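Local structure of pseudoaglycone deacetylase Dbv21 (Actinoplanes teichomyceticus, 3DFI) at residues Ala12-His16 with Val149-Val153; His92-Leu96 with Ala132-Asp136. The protein probably catalyses the zinc-dependent deacetylation of a pseudoaglycone intermediate in the biosynthesis of the lipoglycopeptide antibiotic A40926. All coordinates share one frame; numbering follows the deposited sequence.

Overall arrangement
The two contacts illustrate how one alpha/beta fold uses different chemistry in its core and at its surface. Contact 1, wholly buried, joins the neighbouring parallel strands 9-14 and 148-152 in the middle of the sheet, where a backbone bond and a threonine hydroxyl do the polar work and the chain runs on to a zinc ligand. Contact 2 lies nearer the surface, where a loop after strand 89-92 meets helix 126-144 through an aromatic ring and a salt bridge. Their centres are about 13 Å apart. Helix 126-144 leads into strand 148-152, and helix 159-174 touches residues of both contacts, a neighbour common to the sheet and to the helix beside it.

Contact 1. Residues Ala12-His16 with Val149-Val153; sequences AISPH and VLTCV. With ZN (zinc ion), chain B.
Ile13 and Leu150 meet in the parallel core of a Rossmann-like sheet, a setting in which the C-terminal ends of the strands commonly carry the active site. Ile13 N gives its hydrogen to Leu150 O at 2.7 Å, nearly straight at 171°. The next rung is built differently. Cys152 N lies 4.4 Å from Ile13 O, too far for the regular bond, and Thr151 takes over that oxygen with its side chain. Its CB packs 4.0 Å from Ile13 CB; one bond farther, OG1 reaches the carbonyl and donates to Ile13 O at 2.7 Å, approaching 17° off the carbonyl plane. The torsion that sets OG1 opposite the backbone N (chi1 -166°) brings the hydroxyl to this oxygen, while the side chain also meets Leu181 on the neighbouring strand 179-182. As the strands separate, apolar contact replaces the rungs: Cys152 SG rests 3.5 Å from Pro15 CG, and Pro15 in turn packs on His161 and Thr164 of helix 159-174. The turn beyond Ile13 is tied by Ser14 OG, which donates to His16 O in the carbonyl plane. This turn delivers His16 to the zinc ion, which Asp19, His161 and a water molecule also bind. Asp160 OD1 is hydrogen-bonded to His16 NE2, helping to fix the ring's rotation, while the other ring nitrogen, His16 ND1, binds the zinc ion at 2.2 Å.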
ATOM      1  N   ALA A  12       7.908  -2.127   2.770  1.00 48.80           N
ATOM      2  CA  ALA A  12       6.793  -1.352   2.236  1.00 49.02           C
ATOM      3  C   ALA A  12       5.781  -1.098   3.351  1.00 48.68           C
ATOM      4  O   ALA A  12       5.440  -2.022   4.100  1.00 49.20           O
ATOM      5  CB  ALA A  12       6.147  -2.081   1.063  1.00 47.39           C
ATOM      6  N   ILE A  13       5.351   0.154   3.485  1.00 49.07           N
ATOM      7  CA  ILE A  13       4.360   0.538   4.501  1.00 49.46           C
ATOM      8  C   ILE A  13       3.015   0.767   3.817  1.00 49.18           C
ATOM      9  O   ILE A  13       2.817   1.796   3.149  1.00 49.57           O
ATOM     10  CB  ILE A  13       4.784   1.823   5.310  1.00 49.42           C
ATOM     11  CG1 ILE A  13       6.263   1.793   5.751  1.00 48.24           C
ATOM     12  CG2 ILE A  13       3.850   2.053   6.526  1.00 48.69           C
ATOM     13  CD1 ILE A  13       6.578   0.746   6.840  1.00 49.10           C
ATOM     14  N   SER A  14       2.102  -0.195   3.969  1.00 49.29           N
ATOM     15  CA  SER A  14       0.781  -0.126   3.314  1.00 48.76           C
ATOM     16  C   SER A  14      -0.223   0.481   4.308  1.00 48.79           C
ATOM     17  O   SER A  14      -0.248   0.064   5.473  1.00 49.39           O
ATOM     18  CB  SER A  14       0.317  -1.520   2.889  1.00 48.77           C
ATOM     19  OG  SER A  14      -0.910  -1.456   2.196  1.00 48.21           O
ATOM     20  N   PRO A  15      -1.022   1.490   3.879  1.00 47.85           N
ATOM     21  CA  PRO A  15      -2.055   1.989   4.794  1.00 47.55           C
ATOM     22  C   PRO A  15      -3.057   0.906   5.222  1.00 47.83           C
ATOM     23  O   PRO A  15      -3.224   0.672   6.420  1.00 47.78           O
ATOM     24  CB  PRO A  15      -2.708   3.115   3.997  1.00 47.31           C
ATOM     25  CG  PRO A  15      -1.623   3.546   3.037  1.00 47.22           C
ATOM     26  CD  PRO A  15      -0.978   2.273   2.625  1.00 47.46           C
ATOM     27  N   HIS A  16      -3.647   0.215   4.245  1.00 47.63           N
ATOM     28  CA  HIS A  16      -4.690  -0.793   4.454  1.00 48.41           C
ATOM     29  C   HIS A  16      -4.266  -2.142   3.870  1.00 49.00           C
ATOM     30  O   HIS A  16      -3.298  -2.236   3.094  1.00 48.79           O
ATOM     31  CB  HIS A  16      -5.996  -0.374   3.746  1.00 47.87           C
ATOM     32  CG  HIS A  16      -6.524   0.961   4.159  1.00 47.72           C
ATOM     33  ND1 HIS A  16      -6.643   2.018   3.278  1.00 48.08           N
ATOM     34  CD2 HIS A  16      -6.978   1.413   5.358  1.00 46.00           C
ATOM     35  CE1 HIS A  16      -7.134   3.067   3.919  1.00 48.02           C
ATOM     36  NE2 HIS A  16      -7.357   2.721   5.179  1.00 48.06           N
ATOM     37  N   VAL A 149      12.749   1.957   1.903  1.00 48.79           N
ATOM     38  CA  VAL A 149      11.371   2.046   2.394  1.00 49.84           C
ATOM     39  C   VAL A 149      10.438   2.598   1.310  1.00 49.82           C
ATOM     40  O   VAL A 149      10.786   3.560   0.650  1.00 49.45           O
ATOM     41  CB  VAL A 149      11.293   2.963   3.652  1.00 50.20           C
ATOM     42  CG1 VAL A 149       9.841   3.318   3.999  1.00 51.73           C
ATOM     43  CG2 VAL A 149      11.986   2.287   4.875  1.00 50.23           C
ATOM     44  N   LEU A 150       9.259   1.986   1.152  1.00 49.81           N
ATOM     45  CA  LEU A 150       8.227   2.474   0.251  1.00 50.21           C
ATOM     46  C   LEU A 150       6.942   2.762   1.007  1.00 49.96           C
ATOM     47  O   LEU A 150       6.572   2.021   1.915  1.00 49.78           O
ATOM     48  CB  LEU A 150       7.914   1.437  -0.865  1.00 50.19           C
ATOM     49  CG  LEU A 150       9.145   0.939  -1.642  1.00 52.25           C
ATOM     50  CD1 LEU A 150       8.776  -0.255  -2.512  1.00 52.45           C
ATOM     51  CD2 LEU A 150       9.716   2.051  -2.478  1.00 50.97           C
ATOM     52  N   THR A 151       6.238   3.813   0.598  1.00 49.72           N
ATOM     53  CA  THR A 151       4.854   3.980   1.011  1.00 49.13           C
ATOM     54  C   THR A 151       4.084   4.729  -0.082  1.00 49.49           C
ATOM     55  O   THR A 151       4.641   5.052  -1.118  1.00 49.24           O
ATOM     56  CB  THR A 151       4.700   4.638   2.400  1.00 49.05           C
ATOM     57  OG1 THR A 151       3.347   4.471   2.850  1.00 50.30           O
ATOM     58  CG2 THR A 151       5.061   6.149   2.370  1.00 46.53           C
ATOM     59  N   CYS A 152       2.800   4.973   0.146  1.00 49.72           N
ATOM     60  CA  CYS A 152       1.939   5.564  -0.875  1.00 49.53           C
ATOM     61  C   CYS A 152       2.178   7.052  -1.016  1.00 49.51           C
ATOM     62  O   CYS A 152       2.503   7.721  -0.056  1.00 50.52           O
ATOM     63  CB  CYS A 152       0.470   5.316  -0.505  1.00 49.77           C
ATOM     64  SG  CYS A 152      -0.006   6.047   1.128  1.00 51.95           S
ATOM     65  N   VAL A 153       1.961   7.593  -2.206  1.00 49.41           N
ATOM     66  CA  VAL A 153       2.001   9.051  -2.371  1.00 49.04           C
ATOM     67  C   VAL A 153       0.710   9.714  -1.878  1.00 48.51           C
ATOM     68  O   VAL A 153       0.675  10.924  -1.685  1.00 48.07           O
ATOM     69  CB  VAL A 153       2.355   9.460  -3.840  1.00 48.66           C
ATOM     70  CG1 VAL A 153       1.142   9.441  -4.735  1.00 48.61           C
ATOM     71  CG2 VAL A 153       3.024  10.854  -3.886  1.00 48.40           C
TER
HETATM   72 ZN    ZN B 300      -6.126   2.114   1.175  1.00 45.98          ZN
HETATM   73  O   HOH W   1      -7.377  -0.002   0.793  1.00 41.04           O

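Contact 2. Residues His92-Leu96 with Ala132-Asp136; sequences HGRFL and AIRED
The Phe95 ring is sandwiched: Ile133 CG1 sits over the centre of one face, 3.9 Å from the centroid, in a CH-pi contact, and Arg94 CG lies toward the rim of the opposite face. Ala132 O approaches the ring edge, 3.6 Å from Phe95 CZ, and Ala132 CB adds an apolar touch at CE1. This is a loop-on-helix contact of the alpha/beta fold, in which the loop after strand 89-92 sets its aromatic side chain against helix 126-144. Backbone bonds of Phe95 to Val43 and Gly46 tie the loop to the segment after strand 37-42. The guanidinium of Arg94 has Phe95 CE1 toward the rim of one face and the Asp136 carboxylate at its edge. With chi1 at 66°, Arg94 brings CG against the ring, and its extended chain then carries the head group past it to the helix. There it grips Asp136 side-on with two nitrogens. Arg94 NE donates in its own plane to the syn lone pair of Asp136 OD2 at 2.7 Å, the bond nearly straight at 173°. The second bond is looser: Arg94 NH2 meets Asp136 OD1 at 3.3 Å, on the syn side but 34° out of the carboxylate plane.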
ATOM      1  N   HIS A  92       1.523  -7.099  10.684  1.00 48.42           N
ATOM      2  CA  HIS A  92       0.225  -6.432  10.872  1.00 48.41           C
ATOM      3  C   HIS A  92       0.200  -5.425  12.025  1.00 48.20           C
ATOM      4  O   HIS A  92       0.463  -5.782  13.173  1.00 48.22           O
ATOM      5  CB  HIS A  92      -0.891  -7.492  10.969  1.00 48.21           C
ATOM      6  CG  HIS A  92      -1.134  -8.196   9.664  1.00 48.96           C
ATOM      7  ND1 HIS A  92      -1.616  -9.483   9.578  1.00 50.22           N
ATOM      8  CD2 HIS A  92      -0.913  -7.793   8.388  1.00 49.22           C
ATOM      9  CE1 HIS A  92      -1.720  -9.830   8.304  1.00 49.59           C
ATOM     10  NE2 HIS A  92      -1.304  -8.818   7.559  1.00 50.04           N
ATOM     11  N   GLY A  93      -0.070  -4.157  11.696  1.00 48.31           N
ATOM     12  CA  GLY A  93      -0.067  -3.052  12.677  1.00 46.35           C
ATOM     13  C   GLY A  93      -1.350  -2.992  13.499  1.00 46.96           C
ATOM     14  O   GLY A  93      -2.339  -3.695  13.204  1.00 46.50           O
ATOM     15  N   ARG A  94      -1.351  -2.153  14.527  1.00 46.42           N
ATOM     16  CA  ARG A  94      -2.400  -2.173  15.547  1.00 47.38           C
ATOM     17  C   ARG A  94      -3.557  -1.190  15.312  1.00 47.80           C
ATOM     18  O   ARG A  94      -4.502  -1.150  16.101  1.00 46.96           O
ATOM     19  CB  ARG A  94      -1.780  -1.892  16.933  1.00 46.59           C
ATOM     20  CG  ARG A  94      -1.206  -0.511  17.104  1.00 47.87           C
ATOM     21  CD  ARG A  94      -0.329  -0.451  18.385  1.00 47.21           C
ATOM     22  NE  ARG A  94       0.506   0.732  18.377  1.00 48.98           N
ATOM     23  CZ  ARG A  94       0.385   1.717  19.258  1.00 50.04           C
ATOM     24  NH1 ARG A  94      -0.526   1.634  20.222  1.00 50.13           N
ATOM     25  NH2 ARG A  94       1.171   2.767  19.179  1.00 49.73           N
ATOM     26  N   PHE A  95      -3.463  -0.373  14.260  1.00 48.41           N
ATOM     27  CA  PHE A  95      -4.379   0.763  14.098  1.00 48.55           C
ATOM     28  C   PHE A  95      -5.705   0.374  13.425  1.00 48.88           C
ATOM     29  O   PHE A  95      -5.739  -0.497  12.567  1.00 47.68           O
ATOM     30  CB  PHE A  95      -3.666   1.905  13.366  1.00 47.62           C
ATOM     31  CG  PHE A  95      -2.472   2.444  14.131  1.00 47.95           C
ATOM     32  CD1 PHE A  95      -2.652   3.387  15.128  1.00 48.30           C
ATOM     33  CD2 PHE A  95      -1.180   1.969  13.883  1.00 47.18           C
ATOM     34  CE1 PHE A  95      -1.559   3.884  15.856  1.00 49.91           C
ATOM     35  CE2 PHE A  95      -0.081   2.450  14.622  1.00 46.53           C
ATOM     36  CZ  PHE A  95      -0.281   3.409  15.586  1.00 47.64           C
ATOM     37  N   LEU A  96      -6.781   1.036  13.838  1.00 50.78           N
ATOM     38  CA  LEU A  96      -8.131   0.682  13.410  1.00 53.68           C
ATOM     39  C   LEU A  96      -8.572   1.515  12.239  1.00 55.12           C
ATOM     40  O   LEU A  96      -8.438   2.736  12.251  1.00 54.80           O
ATOM     41  CB  LEU A  96      -9.152   0.808  14.560  1.00 54.14           C
ATOM     42  CG  LEU A  96      -8.951  -0.123  15.756  1.00 55.04           C
ATOM     43  CD1 LEU A  96      -9.930   0.184  16.907  1.00 56.71           C
ATOM     44  CD2 LEU A  96      -9.048  -1.569  15.300  1.00 55.26           C
ATOM     45  N   ALA A 132       1.828   8.560  16.643  1.00 51.88           N
ATOM     46  CA  ALA A 132       1.676   7.170  17.079  1.00 51.91           C
ATOM     47  C   ALA A 132       2.092   6.194  15.985  1.00 51.88           C
ATOM     48  O   ALA A 132       2.783   5.202  16.255  1.00 52.68           O
ATOM     49  CB  ALA A 132       0.214   6.880  17.509  1.00 52.19           C
ATOM     50  N   ILE A 133       1.649   6.460  14.760  1.00 50.26           N
ATOM     51  CA  ILE A 133       2.022   5.641  13.631  1.00 50.10           C
ATOM     52  C   ILE A 133       3.531   5.702  13.391  1.00 49.95           C
ATOM     53  O   ILE A 133       4.171   4.672  13.211  1.00 50.18           O
ATOM     54  CB  ILE A 133       1.270   6.063  12.331  1.00 50.03           C
ATOM     55  CG1 ILE A 133      -0.234   5.817  12.459  1.00 48.59           C
ATOM     56  CG2 ILE A 133       1.841   5.329  11.110  1.00 50.65           C
ATOM     57  CD1 ILE A 133      -1.017   6.374  11.271  1.00 49.14           C
ATOM     58  N   ARG A 134       4.093   6.912  13.394  1.00 49.88           N
ATOM     59  CA  ARG A 134       5.540   7.110  13.229  1.00 49.54           C
ATOM     60  C   ARG A 134       6.403   6.248  14.198  1.00 49.76           C
ATOM     61  O   ARG A 134       7.403   5.650  13.780  1.00 49.46           O
ATOM     62  CB  ARG A 134       5.892   8.598  13.377  1.00 48.89           C
ATOM     63  CG  ARG A 134       7.394   8.896  13.303  1.00 49.60           C
ATOM     64  CD  ARG A 134       7.742  10.312  13.781  1.00 50.44           C
ATOM     65  NE  ARG A 134       9.180  10.468  13.953  1.00 53.16           N
ATOM     66  CZ  ARG A 134       9.825  11.627  14.142  1.00 54.69           C
ATOM     67  NH1 ARG A 134      11.140  11.619  14.301  1.00 53.23           N
ATOM     68  NH2 ARG A 134       9.178  12.793  14.159  1.00 53.54           N
ATOM     69  N   GLU A 135       6.028   6.214  15.479  1.00 49.57           N
ATOM     70  CA  GLU A 135       6.754   5.420  16.503  1.00 50.31           C
ATOM     71  C   GLU A 135       6.821   3.946  16.095  1.00 49.94           C
ATOM     72  O   GLU A 135       7.876   3.328  16.133  1.00 50.22           O
ATOM     73  CB  GLU A 135       6.015   5.465  17.834  1.00 50.55           C
ATOM     74  CG  GLU A 135       6.411   6.484  18.812  1.00 54.14           C
ATOM     75  CD  GLU A 135       5.800   6.182  20.178  1.00 57.25           C
ATOM     76  OE1 GLU A 135       6.565   6.007  21.166  1.00 59.85           O
ATOM     77  OE2 GLU A 135       4.551   6.091  20.256  1.00 57.24           O
ATOM     78  N   ASP A 136       5.673   3.395  15.724  1.00 49.39           N
ATOM     79  CA  ASP A 136       5.561   2.012  15.257  1.00 49.56           C
ATOM     80  C   ASP A 136       6.339   1.728  13.969  1.00 49.83           C
ATOM     81  O   ASP A 136       6.900   0.640  13.817  1.00 49.93           O
ATOM     82  CB  ASP A 136       4.087   1.634  15.070  1.00 48.95           C
ATOM     83  CG  ASP A 136       3.358   1.450  16.376  1.00 49.58           C
ATOM     84  OD1 ASP A 136       3.845   1.885  17.463  1.00 48.55           O
ATOM     85  OD2 ASP A 136       2.277   0.832  16.330  1.00 48.80           O
TER